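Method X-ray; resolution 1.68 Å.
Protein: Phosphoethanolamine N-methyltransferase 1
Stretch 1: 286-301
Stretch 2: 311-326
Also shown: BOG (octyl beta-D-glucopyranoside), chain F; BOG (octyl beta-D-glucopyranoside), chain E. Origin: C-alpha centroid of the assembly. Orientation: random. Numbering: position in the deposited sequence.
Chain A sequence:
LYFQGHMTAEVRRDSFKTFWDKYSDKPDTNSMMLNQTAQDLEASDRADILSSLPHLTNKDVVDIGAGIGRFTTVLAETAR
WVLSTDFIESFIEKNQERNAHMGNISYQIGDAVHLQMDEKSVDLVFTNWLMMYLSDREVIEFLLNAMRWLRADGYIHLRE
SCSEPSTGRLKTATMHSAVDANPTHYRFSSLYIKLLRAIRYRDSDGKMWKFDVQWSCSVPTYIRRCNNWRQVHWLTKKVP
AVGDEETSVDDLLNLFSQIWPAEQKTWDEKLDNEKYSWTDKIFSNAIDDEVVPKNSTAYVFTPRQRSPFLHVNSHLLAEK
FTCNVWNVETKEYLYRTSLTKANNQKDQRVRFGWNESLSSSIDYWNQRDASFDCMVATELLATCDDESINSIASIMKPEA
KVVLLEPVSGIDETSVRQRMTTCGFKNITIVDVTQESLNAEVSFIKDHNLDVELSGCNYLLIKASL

Stretch 1 286-301: AIDDEVVPKNSTAYVF
Stretch 2 (311-326) HVNSHLLAEKFTCNVW

Stretch 2 enters the contact as an extended segment, turns through a helix and leaves as a strand that pairs in parallel with strand 297-301. V312 (phi/psi -106/135, chi1 t) points toward stretch 1, its CB 3.6 Å from V300 CG1. N313 (-82/84, chi1 t) caps the following helix: its OD1 accepts from L316 N at 3.2 Å, while its O accepts from L317 N at 2.9 Å. The helix, beginning at S314, runs nearly antiparallel to strand 297-301, with an angle of 159° and a closest axial approach of 10.3 Å, a separation filled by side chains. S314 OG (chi1 m) lies 3.6 Å from V300 CG1. One turn on, L317 (chi1 t, chi2 p) packs CD2 against V300 CG2 at 3.9 Å and A298 CB at 4.1 Å, and its CD1 reaches I287 CD1 (4.3 Å).

F321 (-110/9, chi1 m, chi2 -73°) has more of its surface covered by stretch 1 (104 Å²) than any other residue of stretch 2. Its CB meets V292 CG1 at 3.6 Å; its ring extends to the I287-D289 segment, with CE2 3.5 Å from I287 CG2 and CZ 3.4 Å from I287 O. Water 1 joins the backbones by donating to F321 O (2.8 Å) and V292 O (2.7 Å). T322 then takes positive phi (47/51, chi1 p), and its OG1 donates to F321 O at 2.6 Å. T322 O accepts from N295 N at 2.6 Å, where N295 (64/19) occupies the type II turn P293-S296; that turn is closed by S296 N to P293 O (3.2 Å) and reinforced by S296 OG to P293 O (2.6 Å).

C323 (-127/164, chi1 p) places SG 3.6 Å from V292 CG1. From here the backbones form a parallel ladder, the strand axes 25° apart: N324 N donates to S296 O (2.7 Å), A298 N to N324 O (2.8 Å), W326 N to A298 O (3.0 Å) and V300 N to W326 O (2.7 Å). T297 pairs with N324, A298 with V325 and Y299 with W326, at CA-CA distances of 4.5, 4.8 and 5.2 Å. N324 (-94/152, chi1 m) shares a sheet face with T297; water 4 lies 2.9 Å from N324 ND2, to which it is weakly bonded, and 2.7 Å from T297 OG1. V325 (-136/134, chi1 t) projects to the A298 face, its CG1 3.7 Å from V300 CG2. W326 (-112/118, chi1 t, chi2 -88°) returns to the face of T297 and Y299, where its CD1 approaches Y299 CE1 obliquely at 4.2 Å.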

# COMPACT_ATOMS: atom_id res chain seq x y z
N ALA A 286 16.42 -6.70 24.79
CA ALA A 286 16.60 -7.86 23.92
C ALA A 286 17.22 -7.52 22.57
O ALA A 286 17.76 -8.38 21.88
CB ALA A 286 15.30 -8.60 23.72
N ILE A 287 17.12 -6.25 22.18
CA ILE A 287 17.73 -5.82 20.93
C ILE A 287 19.00 -5.03 21.21
O ILE A 287 18.99 -4.05 21.96
CB ILE A 287 16.76 -4.97 20.08
CG1 ILE A 287 15.47 -5.73 19.81
CG2 ILE A 287 17.43 -4.57 18.78
CD1 ILE A 287 14.37 -4.86 19.21
N ASP A 288 20.10 -5.48 20.62
CA ASP A 288 21.39 -4.80 20.74
C ASP A 288 22.00 -4.74 19.35
O ASP A 288 21.37 -5.17 18.39
CB ASP A 288 22.30 -5.55 21.71
CG ASP A 288 22.33 -7.05 21.46
OD1 ASP A 288 22.36 -7.47 20.29
OD2 ASP A 288 22.31 -7.82 22.44
N ASP A 289 23.23 -4.24 19.24
CA ASP A 289 23.87 -4.13 17.92
C ASP A 289 24.43 -5.45 17.39
O ASP A 289 25.03 -5.49 16.32
CB ASP A 289 24.93 -3.02 17.90
CG ASP A 289 26.09 -3.31 18.83
OD1 ASP A 289 25.86 -3.90 19.91
OD2 ASP A 289 27.23 -2.94 18.48
N GLU A 290 24.24 -6.53 18.14
CA GLU A 290 24.48 -7.87 17.61
C GLU A 290 23.23 -8.38 16.89
O GLU A 290 23.33 -9.12 15.91
CB GLU A 290 24.90 -8.84 18.71
CG GLU A 290 26.36 -8.69 19.16
CD GLU A 290 27.34 -9.19 18.11
OE1 GLU A 290 27.13 -10.30 17.58
OE2 GLU A 290 28.33 -8.47 17.83
N VAL A 291 22.05 -7.98 17.37
CA VAL A 291 20.80 -8.27 16.67
C VAL A 291 20.64 -7.35 15.46
O VAL A 291 20.28 -7.81 14.37
CB VAL A 291 19.57 -8.11 17.59
CG1 VAL A 291 18.29 -8.28 16.79
CG2 VAL A 291 19.64 -9.11 18.73
N VAL A 292 20.92 -6.07 15.66
CA VAL A 292 20.78 -5.06 14.61
C VAL A 292 22.10 -4.33 14.35
O VAL A 292 22.39 -3.33 15.00
CB VAL A 292 19.70 -4.02 14.97
CG1 VAL A 292 19.45 -3.09 13.80
CG2 VAL A 292 18.42 -4.72 15.34
N PRO A 293 22.92 -4.84 13.42
CA PRO A 293 24.17 -4.15 13.13
C PRO A 293 23.92 -2.78 12.49
O PRO A 293 22.86 -2.56 11.91
CB PRO A 293 24.86 -5.08 12.12
CG PRO A 293 24.23 -6.42 12.35
CD PRO A 293 22.80 -6.12 12.69
N LYS A 294 24.88 -1.87 12.61
CA LYS A 294 24.71 -0.54 12.03
C LYS A 294 24.53 -0.62 10.52
O LYS A 294 25.21 -1.40 9.85
CB LYS A 294 25.91 0.35 12.37
CG LYS A 294 26.07 0.61 13.86
CD LYS A 294 27.36 1.34 14.14
CE LYS A 294 27.51 1.65 15.61
NZ LYS A 294 28.87 2.19 15.87
N ASN A 295 23.61 0.18 10.00
CA ASN A 295 23.30 0.22 8.57
C ASN A 295 22.72 -1.09 8.00
O ASN A 295 22.72 -1.31 6.79
CB ASN A 295 24.52 0.69 7.75
CG ASN A 295 24.15 1.08 6.33
OD1 ASN A 295 23.14 1.75 6.09
ND2 ASN A 295 24.96 0.65 5.37
N SER A 296 22.20 -1.95 8.87
CA SER A 296 21.52 -3.16 8.41
C SER A 296 20.07 -2.83 8.05
O SER A 296 19.60 -1.72 8.30
CB SER A 296 21.57 -4.24 9.48
OG SER A 296 20.95 -3.79 10.66
N THR A 297 19.37 -3.78 7.43
CA THR A 297 17.93 -3.63 7.20
C THR A 297 17.17 -4.65 8.04
O THR A 297 17.34 -5.85 7.89
CB THR A 297 17.56 -3.78 5.70
OG1 THR A 297 18.26 -2.79 4.93
CG2 THR A 297 16.07 -3.57 5.51
N ALA A 298 16.33 -4.15 8.94
CA ALA A 298 15.54 -5.00 9.81
C ALA A 298 14.17 -5.29 9.19
O ALA A 298 13.57 -4.41 8.57
CB ALA A 298 15.35 -4.33 11.17
N TYR A 299 13.68 -6.51 9.36
CA TYR A 299 12.33 -6.84 8.94
C TYR A 299 11.45 -6.77 10.18
O TYR A 299 11.71 -7.47 11.16
CB TYR A 299 12.31 -8.24 8.32
CG TYR A 299 10.96 -8.71 7.82
CD1 TYR A 299 10.45 -8.28 6.60
CD2 TYR A 299 10.21 -9.63 8.54
CE1 TYR A 299 9.22 -8.73 6.13
CE2 TYR A 299 8.99 -10.08 8.09
CZ TYR A 299 8.50 -9.63 6.88
OH TYR A 299 7.29 -10.10 6.44
N VAL A 300 10.44 -5.92 10.15
CA VAL A 300 9.55 -5.76 11.30
C VAL A 300 8.12 -6.16 10.94
O VAL A 300 7.60 -5.78 9.90
CB VAL A 300 9.60 -4.31 11.84
CG1 VAL A 300 8.48 -4.05 12.85
CG2 VAL A 300 10.95 -4.03 12.47
N PHE A 301 7.49 -6.95 11.81
CA PHE A 301 6.16 -7.47 11.53
C PHE A 301 5.25 -7.16 12.72
O PHE A 301 5.50 -7.62 13.83
CB PHE A 301 6.24 -8.99 11.27
CG PHE A 301 4.90 -9.66 11.06
CD1 PHE A 301 4.24 -9.57 9.84
CD2 PHE A 301 4.33 -10.43 12.06
CE1 PHE A 301 3.03 -10.19 9.65
CE2 PHE A 301 3.12 -11.06 11.87
CZ PHE A 301 2.47 -10.94 10.67
N HIS A 311 2.86 -2.94 19.05
CA HIS A 311 3.68 -2.88 17.84
C HIS A 311 5.11 -2.48 18.18
O HIS A 311 5.45 -2.28 19.34
CB HIS A 311 3.07 -1.93 16.81
CG HIS A 311 3.14 -0.48 17.20
ND1 HIS A 311 3.40 0.52 16.29
CD2 HIS A 311 2.99 0.13 18.39
CE1 HIS A 311 3.40 1.69 16.90
NE2 HIS A 311 3.15 1.48 18.19
N VAL A 312 5.93 -2.36 17.14
CA VAL A 312 7.34 -2.04 17.25
C VAL A 312 7.54 -0.60 16.83
O VAL A 312 6.98 -0.17 15.82
CB VAL A 312 8.17 -2.94 16.31
CG1 VAL A 312 9.63 -2.50 16.29
CG2 VAL A 312 8.05 -4.40 16.71
N ASN A 313 8.31 0.15 17.61
CA ASN A 313 8.60 1.54 17.27
C ASN A 313 9.73 1.57 16.26
O ASN A 313 10.90 1.73 16.61
CB ASN A 313 8.97 2.32 18.53
CG ASN A 313 9.06 3.80 18.30
OD1 ASN A 313 9.12 4.27 17.16
ND2 ASN A 313 9.08 4.57 19.39
N SER A 314 9.37 1.40 14.99
CA SER A 314 10.35 1.26 13.92
C SER A 314 11.19 2.52 13.73
O SER A 314 12.34 2.45 13.30
CB SER A 314 9.66 0.86 12.62
OG SER A 314 9.20 -0.48 12.70
N HIS A 315 10.61 3.68 14.04
CA HIS A 315 11.37 4.91 13.96
C HIS A 315 12.46 4.95 15.02
O HIS A 315 13.59 5.33 14.73
CB HIS A 315 10.46 6.13 14.02
CG HIS A 315 9.86 6.48 12.70
ND1 HIS A 315 8.64 6.00 12.28
CD2 HIS A 315 10.33 7.25 11.69
CE1 HIS A 315 8.38 6.45 11.07
NE2 HIS A 315 9.38 7.22 10.69
N LEU A 316 12.13 4.53 16.23
CA LEU A 316 13.13 4.46 17.29
C LEU A 316 14.18 3.40 16.98
O LEU A 316 15.37 3.58 17.26
CB LEU A 316 12.47 4.18 18.64
CG LEU A 316 13.43 4.10 19.81
CD1 LEU A 316 14.07 5.46 20.04
CD2 LEU A 316 12.71 3.64 21.05
N LEU A 317 13.74 2.29 16.38
CA LEU A 317 14.66 1.25 15.96
C LEU A 317 15.69 1.82 15.00
O LEU A 317 16.88 1.74 15.26
CB LEU A 317 13.89 0.11 15.30
CG LEU A 317 14.70 -1.16 15.08
CD1 LEU A 317 15.16 -1.72 16.40
CD2 LEU A 317 13.86 -2.19 14.34
N ALA A 318 15.23 2.42 13.91
CA ALA A 318 16.12 3.02 12.93
C ALA A 318 17.03 4.09 13.54
O ALA A 318 18.20 4.22 13.16
CB ALA A 318 15.33 3.61 11.79
N GLU A 319 16.50 4.87 14.48
CA GLU A 319 17.30 5.93 15.09
C GLU A 319 18.41 5.37 15.97
O GLU A 319 19.57 5.74 15.81
CB GLU A 319 16.42 6.86 15.93
CG GLU A 319 17.25 7.94 16.62
CD GLU A 319 16.45 8.78 17.59
OE1 GLU A 319 15.42 8.30 18.10
OE2 GLU A 319 16.87 9.93 17.85
N LYS A 320 18.05 4.48 16.88
CA LYS A 320 18.98 3.98 17.88
C LYS A 320 20.03 3.03 17.30
O LYS A 320 21.14 2.97 17.81
CB LYS A 320 18.23 3.30 19.03
CG LYS A 320 17.49 4.27 19.93
CD LYS A 320 18.44 5.20 20.67
CE LYS A 320 17.69 6.11 21.63
NZ LYS A 320 18.54 7.23 22.09
N PHE A 321 19.69 2.29 16.26
CA PHE A 321 20.64 1.34 15.70
C PHE A 321 21.18 1.72 14.33
O PHE A 321 21.90 0.94 13.71
CB PHE A 321 20.06 -0.08 15.72
CG PHE A 321 19.77 -0.58 17.11
CD1 PHE A 321 20.81 -0.96 17.95
CD2 PHE A 321 18.47 -0.66 17.58
CE1 PHE A 321 20.55 -1.42 19.23
CE2 PHE A 321 18.21 -1.11 18.86
CZ PHE A 321 19.25 -1.49 19.69
N THR A 322 20.87 2.93 13.90
CA THR A 322 21.31 3.45 12.60
C THR A 322 21.08 2.44 11.51
O THR A 322 21.99 2.12 10.75
CB THR A 322 22.79 3.83 12.61
OG1 THR A 322 23.59 2.65 12.78
CG2 THR A 322 23.08 4.81 13.73
N CYS A 323 19.85 1.92 11.44
CA CYS A 323 19.52 0.86 10.51
C CYS A 323 18.31 1.25 9.67
O CYS A 323 17.59 2.18 10.03
CB CYS A 323 19.21 -0.43 11.26
SG CYS A 323 17.69 -0.39 12.25
N ASN A 324 18.10 0.54 8.57
CA ASN A 324 16.90 0.73 7.77
C ASN A 324 15.85 -0.28 8.22
O ASN A 324 16.19 -1.35 8.71
CB ASN A 324 17.22 0.55 6.29
CG ASN A 324 18.42 1.37 5.84
OD1 ASN A 324 18.56 2.54 6.21
ND2 ASN A 324 19.30 0.75 5.06
N VAL A 325 14.57 0.05 8.06
CA VAL A 325 13.52 -0.82 8.56
C VAL A 325 12.39 -0.96 7.54
O VAL A 325 11.95 0.03 6.95
CB VAL A 325 12.92 -0.29 9.90
CG1 VAL A 325 11.76 -1.16 10.35
CG2 VAL A 325 13.98 -0.22 10.99
N TRP A 326 11.95 -2.20 7.33
CA TRP A 326 10.70 -2.48 6.63
C TRP A 326 9.72 -3.08 7.64
O TRP A 326 9.96 -4.15 8.19
CB TRP A 326 10.92 -3.45 5.47
CG TRP A 326 9.64 -3.76 4.76
CD1 TRP A 326 8.75 -4.75 5.05
CD2 TRP A 326 9.11 -3.06 3.63
NE1 TRP A 326 7.69 -4.71 4.17
CE2 TRP A 326 7.89 -3.69 3.29
CE3 TRP A 326 9.54 -1.97 2.87
CZ2 TRP A 326 7.10 -3.26 2.22
CZ3 TRP A 326 8.76 -1.55 1.81
CH2 TRP A 326 7.55 -2.19 1.49
C1 BOG F . 21.58 1.83 21.31
O1 BOG F . 20.63 2.17 22.26
C2 BOG F . 22.45 3.04 21.01
O2 BOG F . 21.64 4.04 20.40
C3 BOG F . 23.60 2.71 20.12
O3 BOG F . 24.45 3.89 20.01
C4 BOG F . 24.40 1.56 20.63
O4 BOG F . 25.39 1.17 19.66
C5 BOG F . 23.53 0.35 20.92
O5 BOG F . 22.38 0.67 21.80
C6 BOG F . 24.35 -0.67 21.58
O6 BOG F . 24.32 -1.84 20.81
C1' BOG F . 19.32 1.65 21.98
C2' BOG F . 18.28 2.22 22.98
C3' BOG F . 16.94 1.49 22.88
C4' BOG F . 16.35 1.29 21.63
C5' BOG F . 15.48 0.03 21.33
C6' BOG F . 14.14 0.39 20.67
C7' BOG F . 13.29 -0.84 20.26
C8' BOG F . 12.41 -0.56 19.09
C1 BOG E . 18.58 -6.65 1.54
O1 BOG E . 17.38 -6.15 1.07
C2 BOG E . 19.41 -7.23 0.42
O2 BOG E . 18.73 -8.35 -0.13
C3 BOG E . 20.75 -7.66 0.93
O3 BOG E . 21.56 -8.15 -0.18
C4 BOG E . 21.46 -6.55 1.63
O4 BOG E . 22.71 -7.01 2.18
C5 BOG E . 20.60 -5.98 2.75
O5 BOG E . 19.29 -5.55 2.23
C6 BOG E . 21.25 -4.83 3.38
O6 BOG E . 21.13 -4.98 4.76
C1' BOG E . 16.32 -6.29 2.01
C2' BOG E . 15.03 -5.74 1.34
C3' BOG E . 15.20 -4.30 0.87
C4' BOG E . 14.40 -3.29 1.41
C5' BOG E . 15.00 -1.86 1.53
C6' BOG E . 13.98 -0.81 1.98
C7' BOG E . 13.93 -0.60 3.52
C8' BOG E . 14.50 0.72 3.91
O HOH W 1 23.46 -0.82 15.14
O HOH W 2 21.08 2.65 7.91
O HOH W 3 21.77 2.67 3.57
O HOH W 4 17.60 -0.76 3.20